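PDB 4I1D: ABC transporter substrate-binding protein from Bradyrhizobium japonicum, which probably serves as the periplasmic solute-binding component of an ABC transporter, perhaps for polyamines, and holds D-malate in the crystal. Local coordinates for residues I39-A42 with W43-I46. Sequence-based numbering, arbitrary orientation.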
loop_
_atom_site.group_PDB
_atom_site.type_symbol
_atom_site.label_atom_id
_atom_site.label_comp_id
_atom_site.label_asym_id
_atom_site.label_seq_id
_atom_site.Cartn_x
_atom_site.Cartn_y
_atom_site.Cartn_z
ATOM N N ILE A 39 -28.819 15.907 0.944
ATOM C CA ILE A 39 -27.553 15.251 1.196
ATOM C C ILE A 39 -27.626 14.601 2.578
ATOM O O ILE A 39 -28.225 15.164 3.501
ATOM C CB ILE A 39 -26.366 16.256 1.095
ATOM C CG1 ILE A 39 -25.029 15.511 1.019
ATOM C CG2 ILE A 39 -26.379 17.237 2.262
ATOM C CD1 ILE A 39 -23.841 16.406 0.719
ATOM N N PRO A 40 -27.047 13.399 2.718
ATOM C CA PRO A 40 -27.029 12.712 4.015
ATOM C C PRO A 40 -26.320 13.548 5.083
ATOM O O PRO A 40 -26.883 13.832 6.145
ATOM C CB PRO A 40 -26.220 11.441 3.724
ATOM C CG PRO A 40 -26.349 11.225 2.246
ATOM C CD PRO A 40 -26.412 12.601 1.654
ATOM N N ASP A 41 -25.083 13.935 4.792
ATOM C CA ASP A 41 -24.289 14.749 5.706
ATOM C C ASP A 41 -23.794 15.995 4.986
ATOM O O ASP A 41 -22.972 15.920 4.072
ATOM C CB ASP A 41 -23.107 13.946 6.264
ATOM C CG ASP A 41 -22.155 14.798 7.104
ATOM O OD1 ASP A 41 -22.558 15.900 7.540
ATOM O OD2 ASP A 41 -21.005 14.359 7.334
ATOM N N ALA A 42 -24.283 17.147 5.424
ATOM C CA ALA A 42 -24.034 18.390 4.712
ATOM C C ALA A 42 -22.683 19.022 5.021
ATOM O O ALA A 42 -22.222 19.887 4.288
ATOM C CB ALA A 42 -25.131 19.373 5.014
ATOM N N TRP A 43 -22.043 18.608 6.104
ATOM C CA TRP A 43 -20.949 19.431 6.612
ATOM C C TRP A 43 -19.663 19.473 5.786
ATOM O O TRP A 43 -19.105 20.551 5.572
ATOM C CB TRP A 43 -20.763 19.251 8.124
ATOM C CG TRP A 43 -21.906 19.956 8.773
ATOM C CD1 TRP A 43 -23.139 19.437 9.051
ATOM C CD2 TRP A 43 -21.972 21.349 9.116
ATOM N NE1 TRP A 43 -23.952 20.408 9.590
ATOM C CE2 TRP A 43 -23.262 21.591 9.641
ATOM C CE3 TRP A 43 -21.056 22.408 9.057
ATOM C CZ2 TRP A 43 -23.661 22.852 10.104
ATOM C CZ3 TRP A 43 -21.456 23.663 9.514
ATOM C CH2 TRP A 43 -22.747 23.870 10.032
ATOM N N PRO A 44 -19.218 18.323 5.269
ATOM C CA PRO A 44 -18.046 18.441 4.395
ATOM C C PRO A 44 -18.302 19.425 3.252
ATOM O O PRO A 44 -17.407 20.191 2.889
ATOM C CB PRO A 44 -17.859 17.013 3.869
ATOM C CG PRO A 44 -18.416 16.146 4.967
ATOM C CD PRO A 44 -19.617 16.921 5.486
ATOM N N ALA A 45 -19.521 19.425 2.716
ATOM C CA ALA A 45 -19.852 20.301 1.601
ATOM C C ALA A 45 -19.946 21.757 2.048
ATOM O O ALA A 45 -19.497 22.665 1.348
ATOM C CB ALA A 45 -21.151 19.858 0.941
ATOM N N ILE A 46 -20.543 21.980 3.210
ATOM C CA ILE A 46 -20.641 23.326 3.750
ATOM C C ILE A 46 -19.241 23.918 3.913
ATOM O O ILE A 46 -19.010 25.078 3.567
ATOM C CB ILE A 46 -21.390 23.344 5.091
ATOM C CG1 ILE A 46 -22.891 23.149 4.862
ATOM C CG2 ILE A 46 -21.163 24.650 5.821
ATOM C CD1 ILE A 46 -23.643 22.800 6.143
#
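With CG anti to the backbone N (chi1 174°), Asp41 reaches forward to Trp43, while Ile46 holds CG1 beside its own backbone N (chi1 -74°), turning CD1 back toward Ala42. The loop after strand 33-38 here runs into helix 43-51, and the aspartate caps its start: Trp43 N donates to Asp41 OD1 at 3.1 Å, almost straight, but meets the oxygen from well above the carboxylate plane. The Asp41 side chain crosses that of Pro44 at about a right angle, with OD2 3.5 Å from Pro44 CD. One turn on, Ile46 N donates to Ala42 O at 2.9 Å, an i to i+4 bond of the helical turn. Beside this bond, Ala42 CB meets Ile46 CD1 at 3.9 Å, and that same methyl lies 3.6 Å over the centre of the Trp43 ring. The indole NE1 is hydrogen-bonded to Thr62 OG1, and Val60 of strand 59-63 backs both Ala42 and Ile46. Cut back to an alanine, Ile46 would probably leave the indole face and Ala42 CB without their shared methyl partner, opening a gap against the strand. Pro44 has no N-H to offer, and the capping carboxylate, which takes up the preceding amide, would be expected to interact favourably with the helix dipole.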